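Local coordinates for protein Myo-inositol phosphohydrolase (Mitsuokella multacida, PDB 4WU3) that probably dephosphorylates myo-inositol hexakisphosphate through PTP-like phosphatase domains and is seen here with inositol-(1,3,4,5)-tetrakisphosphate bound, at residues Asp69-Val74 with Gln274-Ile279; Phe252-Asp257 with Asp268-Arg273; Leu344-Arg349 with Ser393-Asn398; Ser467-Glu472 with Pro482-Ile487. The protein carries 2 engineered substitutions. All coordinates share one frame; numbering follows the deposited sequence.

Interaction 1: residues Asp69-Val74 with Gln274-Ile279; sequences DKYVGV and QKLIGI
The loop that joins strands 65-66 and 91-94 lies along the late part of helix 267-276, with Y71 and L276 at the middle of the contact. L276 CD1 stands over one face of the Y71 ring, 4.0 Å from its centroid and 11° off the ring normal, a CH-pi contact nearly along that normal. L276 CB packs beside it, 3.6 Å from Y71 CD1. From the edge, in the ring plane, I277 CG2 reaches the same Y71 CD1 at 4.0 Å, and this methyl also lies 3.4 Å from the carbonyl oxygen of D69. Y71 carries CG anti to its carbonyl carbon (chi1 -67°), which stands the ring up against L276. One direct backbone bond crosses, from V72 N to L276 O at 2.9 Å. Two waters extend the bonding: one donates to both D69 OD2 and I277 O, the other accepts from K275 NZ and donates to V72 O. At the backbone angles of G73 a CB would collide with the carbonyl oxygen of V72, and next to it V74 touches M478 of the second subunit. The Y71 hydroxyl bonds to P81 O and its ring makes a cation-pi contact with R83, while D69 OD2 also takes M66 N. Earlier in helix 267-276, Q274 packs on M253 and V254 of helix 247-261.

Interaction 2: residues Phe252-Asp257 with Asp268-Arg273; sequences FMVMHD and DDIIQR
R273 grips D257 side-on, NE bonding to D257 OD2 at 2.9 Å and NH2 to D257 OD1 at 2.7 Å. Each oxygen offers its syn lone pair, both bonds are nearly straight, and the carboxylate and guanidinium planes lie 18° apart, making this salt bridge almost flat. D257 swings CG anti to the backbone N (chi1 -163°), which carries the carboxylate across to the partner helix. I270 CG2 packs against that carboxylate, 3.6 Å from D257 OD2, and in the apolar part V254 CG1 meets I270 CG2 at 4.2 Å and I271 CD1 at 4.1 Å. In the next shell N261 ND2 holds D257 OD1 and Q274 NE2 holds D257 OD2, while R273 NH1 is fixed by the carbonyls of T82 and K84. A methionine in place of R273 would probably leave the buried D257 carboxylate without its charge partner and the T82 and K84 carbonyls short of a donor. The axes of segments 252-257 and 268-273 come within 9.8 Å, their N-to-C directions 137° apart. V304 of helix 291-313 packs on V254 and I271, and helix 247-261 also sets M253 and H256 against strands 91-94 and 237-241.

Interaction 3: residues Leu344-Arg349 with Ser393-Asn398; sequences LDTKDR and SAEFSN
T346 CG2 is pushed into the backbone of the opposing segment, 3.4 Å from S397 N and 3.5 Å from E395 O. T346 sets OG1 anti to its backbone N (chi1 179°), which leaves the methyl between N and the carbonyl carbon and aimed at the backbone between E395 and S397. S397 closes up just as tightly: its CB lies 3.4 Å from D348 CA, and its OG comes within 3.2 Å of K347 O. S397 OG hydrogen-bonds to E400 OE1, and as N-cap of helix 398-411 the side chain caps a backbone N just past N398. Meanwhile T346 OG1 bonds to E400 OE1, receives R349 NH2 at 2.8 Å, in the guanidinium plane, and weakly takes a water that also donates to E395 O. Were T346 an alanine, R349 NH2 would probably lose this acceptor and a gap would open beside S397 N. D345 and T346 both face A433 of strand 432-438 as a classic beta bulge, at the end of strand 342-346. D345 and E395 meet only through CB atoms, 4.4 Å apart. Their carboxylates both make salt bridges to R422, which probably offsets the like charges, and the D345 side chain is about 7 Å from bound inositol tetrakisphosphate. The other end is looser and wetter: a water donates to D348 OD2 and accepts from N398 ND2, while D348 OD1 takes G399 N.

Interaction 4: residues Ser467-Glu472 with Pro482-Ile487; sequences SLIVAE and PKPVKI
The flat peptide joining K483 to P484 has I469 CD1 over one face, 3.5 Å from both K483 C and P484 N. P484 CB meets S467 OG at 3.4 Å, and P484 CD touches the same I469 methyl. I469 turns CG1 anti to its carbonyl carbon (chi1 -59°) and then folds CD1 onto that peptide, while its other branch, CG2, lies alongside P482 CB at 3.8 Å. Strands 467-471 and 484-486 form an antiparallel hairpin at the border of the mixed sheet. L468 and V485 are its hydrogen-bonded pair: L468 N gives to V485 O at 3.0 Å, and V485 N gives to L468 O at 2.8 Å. S467 and K486 follow as a non-hydrogen-bonded pair. Towards P482 a water takes over, donating to V470 O and accepting from K483 N. The apolar side is made by V470 CG2, 4.1 Å from V485 CG2 and 4.2 Å from I487 CD1, with L468 CD1 crossing I487 CG1 at about a right angle. W342 backs L468 and V470, and F429 backs V470 and I487. I469 and P482 also pack on T77 and G78 of the second subunit.

In the fold
Along the chain, interactions 1 and 2 come first, and 69-74 with 274-279 encloses 252-257 with 268-273. They share helix 267-276, their centres are 11 Å apart, and Q274 of interaction 1 and D257 of interaction 2 join the two contacts. Interactions 3 and 4 follow in series, with centres 16 Å apart; both reach one mixed sheet through the neighbouring strands 342-346 and 467-471, where L344 N probably bonds to A471 O. Between the two groups the centres lie about 55 to 66 Å apart, with no touch. This split fits a chain carrying two PTP-like family regions, with one pair of contacts in each half of the molecule.

Interaction 1: residues Asp69-Val74 with Gln274-Ile279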
# COMPACT_ATOMS: atom_id res chain seq x y z
N ASP A 69 -31.52 8.97 3.23
CA ASP A 69 -32.02 7.67 3.68
C ASP A 69 -31.89 7.50 5.19
O ASP A 69 -31.02 8.10 5.84
CB ASP A 69 -31.30 6.53 2.95
CG ASP A 69 -31.75 6.39 1.51
OD1 ASP A 69 -32.62 7.18 1.09
OD2 ASP A 69 -31.25 5.48 0.81
N LYS A 70 -32.77 6.68 5.75
CA LYS A 70 -32.74 6.35 7.17
C LYS A 70 -31.54 5.46 7.49
O LYS A 70 -30.97 4.80 6.61
CB LYS A 70 -34.05 5.67 7.59
CG LYS A 70 -34.28 4.30 6.97
CD LYS A 70 -35.67 3.76 7.27
CE LYS A 70 -36.10 2.70 6.25
NZ LYS A 70 -35.15 1.56 6.15
N TYR A 71 -31.14 5.45 8.76
CA TYR A 71 -30.06 4.59 9.19
C TYR A 71 -30.53 3.14 9.19
O TYR A 71 -31.65 2.85 9.57
CB TYR A 71 -29.61 4.97 10.60
CG TYR A 71 -28.93 6.33 10.75
CD1 TYR A 71 -28.28 6.94 9.68
CD2 TYR A 71 -28.92 6.98 11.97
CE1 TYR A 71 -27.66 8.17 9.83
CE2 TYR A 71 -28.28 8.19 12.13
CZ TYR A 71 -27.65 8.79 11.07
OH TYR A 71 -27.02 10.00 11.25
N VAL A 72 -29.66 2.23 8.78
CA VAL A 72 -29.92 0.80 8.91
C VAL A 72 -28.76 0.18 9.68
O VAL A 72 -27.61 0.44 9.36
CB VAL A 72 -30.03 0.09 7.55
CG1 VAL A 72 -30.25 -1.40 7.74
CG2 VAL A 72 -31.16 0.69 6.72
N GLY A 73 -29.07 -0.64 10.68
CA GLY A 73 -28.04 -1.28 11.51
C GLY A 73 -27.73 -0.44 12.74
O GLY A 73 -28.50 0.48 13.07
N VAL A 74 -26.62 -0.74 13.40
CA VAL A 74 -26.21 -0.04 14.63
C VAL A 74 -24.74 0.34 14.57
O VAL A 74 -24.00 -0.24 13.78
CB VAL A 74 -26.37 -0.93 15.88
CG1 VAL A 74 -27.84 -1.19 16.19
CG2 VAL A 74 -25.60 -2.24 15.70
N GLN A 274 -22.36 7.52 6.99
CA GLN A 274 -22.22 7.03 5.62
C GLN A 274 -22.16 5.50 5.57
O GLN A 274 -22.48 4.90 4.55
CB GLN A 274 -21.03 7.65 4.91
CG GLN A 274 -21.19 9.15 4.64
CD GLN A 274 -22.34 9.49 3.69
OE1 GLN A 274 -22.61 8.76 2.73
NE2 GLN A 274 -22.99 10.63 3.94
N LYS A 275 -21.78 4.87 6.68
CA LYS A 275 -21.90 3.41 6.79
C LYS A 275 -23.36 3.03 7.02
O LYS A 275 -23.87 2.10 6.40
CB LYS A 275 -21.04 2.84 7.91
CG LYS A 275 -21.46 1.43 8.35
CD LYS A 275 -21.08 0.40 7.30
CE LYS A 275 -21.91 -0.87 7.40
NZ LYS A 275 -23.27 -0.74 6.77
N LEU A 276 -24.03 3.75 7.91
CA LEU A 276 -25.40 3.41 8.27
C LEU A 276 -26.39 3.47 7.10
O LEU A 276 -27.33 2.68 7.05
CB LEU A 276 -25.88 4.28 9.43
CG LEU A 276 -25.17 3.96 10.74
CD1 LEU A 276 -25.35 5.07 11.76
CD2 LEU A 276 -25.66 2.64 11.31
N ILE A 277 -26.18 4.39 6.15
CA ILE A 277 -27.05 4.48 4.98
C ILE A 277 -26.46 3.73 3.78
O ILE A 277 -27.09 3.61 2.72
CB ILE A 277 -27.31 5.94 4.56
CG1 ILE A 277 -26.02 6.58 4.05
CG2 ILE A 277 -27.88 6.72 5.73
CD1 ILE A 277 -26.21 7.93 3.41
N GLY A 278 -25.25 3.22 3.95
CA GLY A 278 -24.55 2.55 2.88
C GLY A 278 -24.08 1.16 3.23
O GLY A 278 -24.83 0.36 3.79
N ILE A 279 -22.83 0.87 2.90
CA ILE A 279 -22.32 -0.49 2.96
C ILE A 279 -20.90 -0.53 3.55
O ILE A 279 -20.46 -1.57 4.04
CB ILE A 279 -22.36 -1.11 1.54
CG1 ILE A 279 -21.82 -2.53 1.52
CG2 ILE A 279 -21.61 -0.24 0.54
CD1 ILE A 279 -22.72 -3.52 2.23
O HOH W 1 -29.73 3.67 2.50
O HOH W 2 -24.92 -0.71 9.32

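Interaction 2: residues Phe252-Asp257 with Asp268-Arg273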
# COMPACT_ATOMS: atom_id res chain seq x y z
N PHE A 252 -16.26 9.14 -1.72
CA PHE A 252 -16.80 10.38 -2.26
C PHE A 252 -18.11 10.84 -1.64
O PHE A 252 -18.41 12.03 -1.64
CB PHE A 252 -16.89 10.35 -3.77
CG PHE A 252 -15.61 10.69 -4.43
CD1 PHE A 252 -14.57 9.79 -4.43
CD2 PHE A 252 -15.43 11.93 -5.02
CE1 PHE A 252 -13.36 10.11 -5.01
CE2 PHE A 252 -14.22 12.26 -5.60
CZ PHE A 252 -13.19 11.36 -5.59
N MET A 253 -18.88 9.89 -1.10
CA MET A 253 -20.07 10.22 -0.32
C MET A 253 -19.66 10.90 0.98
O MET A 253 -20.32 11.85 1.43
CB MET A 253 -20.89 8.97 -0.02
CG MET A 253 -21.78 8.53 -1.18
SD MET A 253 -23.08 9.73 -1.53
CE MET A 253 -24.29 9.26 -0.29
N VAL A 254 -18.58 10.41 1.57
CA VAL A 254 -17.96 11.01 2.75
C VAL A 254 -17.39 12.40 2.44
O VAL A 254 -17.60 13.33 3.22
CB VAL A 254 -16.86 10.11 3.34
CG1 VAL A 254 -15.98 10.88 4.31
CG2 VAL A 254 -17.49 8.92 4.03
N MET A 255 -16.68 12.55 1.33
CA MET A 255 -16.22 13.87 0.90
C MET A 255 -17.37 14.87 0.72
O MET A 255 -17.30 16.02 1.16
CB MET A 255 -15.43 13.78 -0.41
CG MET A 255 -14.08 13.10 -0.27
SD MET A 255 -13.36 12.69 -1.88
CE MET A 255 -13.08 14.33 -2.57
N HIS A 256 -18.44 14.43 0.06
CA HIS A 256 -19.61 15.27 -0.16
C HIS A 256 -20.19 15.74 1.18
O HIS A 256 -20.42 16.94 1.38
CB HIS A 256 -20.66 14.47 -0.95
CG HIS A 256 -21.78 15.30 -1.51
ND1 HIS A 256 -21.76 15.81 -2.79
CD2 HIS A 256 -22.95 15.70 -0.97
CE1 HIS A 256 -22.87 16.50 -3.01
NE2 HIS A 256 -23.61 16.44 -1.92
N ASP A 257 -20.42 14.79 2.09
CA ASP A 257 -20.97 15.08 3.41
C ASP A 257 -20.09 16.13 4.10
O ASP A 257 -20.57 17.09 4.67
CB ASP A 257 -21.04 13.79 4.22
CG ASP A 257 -21.96 13.88 5.43
OD1 ASP A 257 -22.23 15.00 5.91
OD2 ASP A 257 -22.39 12.82 5.92
N ASP A 268 -16.01 11.69 12.89
CA ASP A 268 -16.47 10.35 13.25
C ASP A 268 -17.94 10.11 12.90
O ASP A 268 -18.31 9.01 12.51
CB ASP A 268 -16.25 10.11 14.75
CG ASP A 268 -14.79 9.90 15.09
OD1 ASP A 268 -13.99 9.62 14.17
OD2 ASP A 268 -14.44 10.01 16.29
N ASP A 269 -18.76 11.13 13.08
CA ASP A 269 -20.18 11.00 12.83
C ASP A 269 -20.42 10.82 11.34
O ASP A 269 -21.24 9.99 10.91
CB ASP A 269 -20.94 12.21 13.38
CG ASP A 269 -21.24 12.09 14.89
OD1 ASP A 269 -20.97 11.01 15.48
OD2 ASP A 269 -21.76 13.07 15.47
N ILE A 270 -19.68 11.57 10.53
CA ILE A 270 -19.82 11.45 9.10
C ILE A 270 -19.47 10.03 8.64
O ILE A 270 -20.25 9.39 7.93
CB ILE A 270 -18.97 12.52 8.39
CG1 ILE A 270 -19.56 13.91 8.66
CG2 ILE A 270 -18.94 12.25 6.90
CD1 ILE A 270 -18.84 15.05 7.96
N ILE A 271 -18.32 9.52 9.07
CA ILE A 271 -17.88 8.17 8.72
C ILE A 271 -18.95 7.14 9.10
O ILE A 271 -19.31 6.28 8.29
CB ILE A 271 -16.55 7.81 9.42
CG1 ILE A 271 -15.41 8.65 8.85
CG2 ILE A 271 -16.24 6.32 9.27
CD1 ILE A 271 -15.12 8.35 7.40
N GLN A 272 -19.44 7.23 10.33
CA GLN A 272 -20.47 6.31 10.80
C GLN A 272 -21.76 6.45 10.01
O GLN A 272 -22.33 5.44 9.60
CB GLN A 272 -20.77 6.53 12.28
CG GLN A 272 -19.78 5.87 13.21
CD GLN A 272 -19.58 4.42 12.87
OE1 GLN A 272 -20.51 3.62 12.93
NE2 GLN A 272 -18.35 4.07 12.48
N ARG A 273 -22.24 7.67 9.78
CA ARG A 273 -23.54 7.78 9.12
C ARG A 273 -23.49 7.32 7.66
O ARG A 273 -24.45 6.73 7.16
CB ARG A 273 -24.18 9.15 9.30
CG ARG A 273 -23.53 10.32 8.58
CD ARG A 273 -23.97 11.59 9.28
NE ARG A 273 -23.75 12.78 8.48
CZ ARG A 273 -24.30 13.96 8.73
NH1 ARG A 273 -25.10 14.12 9.78
NH2 ARG A 273 -24.05 14.99 7.93

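Interaction 3: residues Leu344-Arg349 with Ser393-Asn398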
# COMPACT_ATOMS: atom_id res chain seq x y z
N LEU A 344 23.81 18.02 -22.26
CA LEU A 344 24.50 18.24 -23.52
C LEU A 344 23.82 17.44 -24.63
O LEU A 344 24.02 16.24 -24.73
CB LEU A 344 25.96 17.80 -23.38
CG LEU A 344 26.79 17.78 -24.66
CD1 LEU A 344 26.83 19.15 -25.31
CD2 LEU A 344 28.20 17.30 -24.31
N ASP A 345 23.02 18.11 -25.45
CA ASP A 345 22.28 17.45 -26.53
C ASP A 345 23.23 17.04 -27.63
O ASP A 345 23.17 15.93 -28.14
CB ASP A 345 21.21 18.37 -27.11
CG ASP A 345 20.02 18.56 -26.18
OD1 ASP A 345 19.80 17.69 -25.32
OD2 ASP A 345 19.30 19.57 -26.32
N THR A 346 24.10 17.96 -28.03
CA THR A 346 25.07 17.69 -29.06
C THR A 346 26.23 18.66 -28.97
O THR A 346 26.07 19.88 -28.80
CB THR A 346 24.44 17.68 -30.48
OG1 THR A 346 25.45 17.42 -31.46
CG2 THR A 346 23.77 19.01 -30.78
N LYS A 347 27.43 18.10 -29.06
CA LYS A 347 28.65 18.84 -28.95
C LYS A 347 28.91 19.60 -30.23
O LYS A 347 28.58 19.13 -31.31
CB LYS A 347 29.80 17.88 -28.71
CG LYS A 347 30.77 18.38 -27.68
CD LYS A 347 31.97 17.45 -27.59
CE LYS A 347 33.26 18.24 -27.51
NZ LYS A 347 34.42 17.34 -27.31
N ASP A 348 29.53 20.76 -30.11
CA ASP A 348 29.87 21.58 -31.26
C ASP A 348 30.90 20.87 -32.12
O ASP A 348 32.05 20.70 -31.70
CB ASP A 348 30.41 22.92 -30.79
CG ASP A 348 30.59 23.91 -31.91
OD1 ASP A 348 30.30 23.57 -33.08
OD2 ASP A 348 31.03 25.04 -31.61
N ARG A 349 30.48 20.47 -33.31
CA ARG A 349 31.30 19.67 -34.21
C ARG A 349 31.02 20.06 -35.66
O ARG A 349 29.89 20.40 -36.01
CB ARG A 349 31.00 18.19 -34.01
CG ARG A 349 31.29 17.70 -32.60
CD ARG A 349 30.73 16.30 -32.37
NE ARG A 349 29.28 16.30 -32.22
CZ ARG A 349 28.53 15.21 -32.13
NH1 ARG A 349 29.09 14.01 -32.19
NH2 ARG A 349 27.22 15.31 -31.99
N SER A 393 16.43 16.21 -38.63
CA SER A 393 17.60 15.75 -37.92
C SER A 393 17.42 15.89 -36.42
O SER A 393 16.43 16.45 -35.94
CB SER A 393 18.83 16.55 -38.33
OG SER A 393 18.77 17.88 -37.83
N ALA A 394 18.41 15.39 -35.70
CA ALA A 394 18.55 15.68 -34.28
C ALA A 394 18.85 17.15 -34.08
O ALA A 394 19.04 17.90 -35.04
CB ALA A 394 19.67 14.83 -33.69
N GLU A 395 18.89 17.57 -32.82
CA GLU A 395 19.30 18.93 -32.51
C GLU A 395 20.69 19.19 -33.07
O GLU A 395 21.47 18.26 -33.28
CB GLU A 395 19.29 19.15 -31.00
CG GLU A 395 19.59 20.58 -30.60
CD GLU A 395 18.49 21.53 -31.00
OE1 GLU A 395 17.49 21.66 -30.28
OE2 GLU A 395 18.63 22.16 -32.06
N PHE A 396 21.01 20.46 -33.31
CA PHE A 396 22.30 20.85 -33.89
C PHE A 396 23.03 21.89 -33.05
O PHE A 396 22.44 22.87 -32.58
CB PHE A 396 22.12 21.39 -35.32
CG PHE A 396 21.01 22.40 -35.46
CD1 PHE A 396 21.19 23.71 -35.08
CD2 PHE A 396 19.77 22.02 -35.98
CE1 PHE A 396 20.17 24.64 -35.20
CE2 PHE A 396 18.74 22.94 -36.11
CZ PHE A 396 18.94 24.25 -35.72
N SER A 397 24.33 21.66 -32.86
CA SER A 397 25.23 22.67 -32.36
C SER A 397 25.50 23.67 -33.48
O SER A 397 25.06 23.46 -34.62
CB SER A 397 26.53 22.00 -31.97
OG SER A 397 27.08 21.34 -33.09
N ASN A 398 26.26 24.72 -33.18
CA ASN A 398 26.65 25.70 -34.20
C ASN A 398 27.39 25.06 -35.36
O ASN A 398 27.10 25.32 -36.53
CB ASN A 398 27.55 26.78 -33.61
CG ASN A 398 27.99 27.80 -34.66
OD1 ASN A 398 27.21 28.18 -35.53
ND2 ASN A 398 29.25 28.21 -34.60
O HOH W 3 23.36 16.04 -33.61
O HOH W 4 31.34 26.70 -33.58

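Interaction 4: residues Ser467-Glu472 with Pro482-Ile487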
# COMPACT_ATOMS: atom_id res chain seq x y z
N SER A 467 29.48 28.85 -13.84
CA SER A 467 30.15 27.59 -14.00
C SER A 467 29.18 26.48 -13.60
O SER A 467 28.83 26.36 -12.43
CB SER A 467 31.40 27.55 -13.12
OG SER A 467 32.02 26.28 -13.19
N LEU A 468 28.74 25.69 -14.58
CA LEU A 468 27.64 24.73 -14.39
C LEU A 468 27.97 23.34 -14.92
O LEU A 468 28.82 23.18 -15.79
CB LEU A 468 26.39 25.21 -15.13
CG LEU A 468 25.86 26.61 -14.84
CD1 LEU A 468 24.75 26.96 -15.80
CD2 LEU A 468 25.38 26.71 -13.40
N ILE A 469 27.27 22.33 -14.40
CA ILE A 469 27.35 20.99 -14.96
C ILE A 469 26.58 20.95 -16.28
O ILE A 469 25.39 21.29 -16.32
CB ILE A 469 26.77 19.93 -14.01
CG1 ILE A 469 27.50 19.94 -12.66
CG2 ILE A 469 26.82 18.56 -14.66
CD1 ILE A 469 28.90 19.34 -12.67
N VAL A 470 27.26 20.58 -17.36
CA VAL A 470 26.62 20.33 -18.64
C VAL A 470 27.10 18.97 -19.11
O VAL A 470 28.24 18.83 -19.54
CB VAL A 470 26.98 21.39 -19.70
CG1 VAL A 470 26.33 21.05 -21.03
CG2 VAL A 470 26.54 22.78 -19.25
N ALA A 471 26.23 17.97 -19.03
CA ALA A 471 26.66 16.59 -19.17
C ALA A 471 25.83 15.85 -20.21
O ALA A 471 24.64 16.08 -20.36
CB ALA A 471 26.55 15.89 -17.83
N GLU A 472 26.49 14.94 -20.92
CA GLU A 472 25.78 14.01 -21.75
C GLU A 472 25.11 12.99 -20.83
O GLU A 472 25.67 12.60 -19.80
CB GLU A 472 26.73 13.31 -22.71
CG GLU A 472 26.05 12.37 -23.69
CD GLU A 472 27.03 11.65 -24.59
OE1 GLU A 472 28.25 11.93 -24.47
OE2 GLU A 472 26.60 10.81 -25.41
N PRO A 482 30.32 14.02 -15.14
CA PRO A 482 29.91 15.40 -14.96
C PRO A 482 30.95 16.29 -14.30
O PRO A 482 31.41 15.99 -13.19
CB PRO A 482 28.70 15.29 -14.02
CG PRO A 482 28.93 14.04 -13.26
CD PRO A 482 29.57 13.11 -14.26
N LYS A 483 31.30 17.38 -14.98
CA LYS A 483 32.21 18.39 -14.45
C LYS A 483 31.68 19.77 -14.75
O LYS A 483 31.04 20.00 -15.77
CB LYS A 483 33.58 18.27 -15.10
CG LYS A 483 34.06 16.83 -15.27
CD LYS A 483 35.04 16.38 -14.20
CE LYS A 483 35.46 14.93 -14.40
NZ LYS A 483 36.60 14.59 -13.50
N PRO A 484 31.95 20.71 -13.86
CA PRO A 484 31.48 22.03 -14.20
C PRO A 484 32.25 22.53 -15.41
O PRO A 484 33.38 22.11 -15.65
CB PRO A 484 31.79 22.86 -12.95
CG PRO A 484 32.21 21.88 -11.90
CD PRO A 484 32.72 20.67 -12.61
N VAL A 485 31.61 23.39 -16.20
CA VAL A 485 32.29 24.07 -17.28
C VAL A 485 31.81 25.51 -17.27
O VAL A 485 30.68 25.79 -16.89
CB VAL A 485 32.04 23.41 -18.65
CG1 VAL A 485 32.54 21.97 -18.63
CG2 VAL A 485 30.56 23.47 -19.02
N LYS A 486 32.70 26.42 -17.65
CA LYS A 486 32.39 27.83 -17.62
C LYS A 486 31.55 28.19 -18.84
O LYS A 486 31.94 27.91 -19.97
CB LYS A 486 33.69 28.64 -17.62
CG LYS A 486 33.51 30.13 -17.44
CD LYS A 486 33.05 30.47 -16.03
CE LYS A 486 32.97 31.97 -15.82
NZ LYS A 486 34.26 32.63 -16.17
N ILE A 487 30.40 28.82 -18.61
CA ILE A 487 29.52 29.18 -19.71
C ILE A 487 29.88 30.58 -20.20
O ILE A 487 29.56 31.57 -19.54
CB ILE A 487 28.03 29.15 -19.28
CG1 ILE A 487 27.67 27.79 -18.69
CG2 ILE A 487 27.13 29.46 -20.46
CD1 ILE A 487 28.14 26.61 -19.53
O HOH W 5 30.12 17.70 -17.70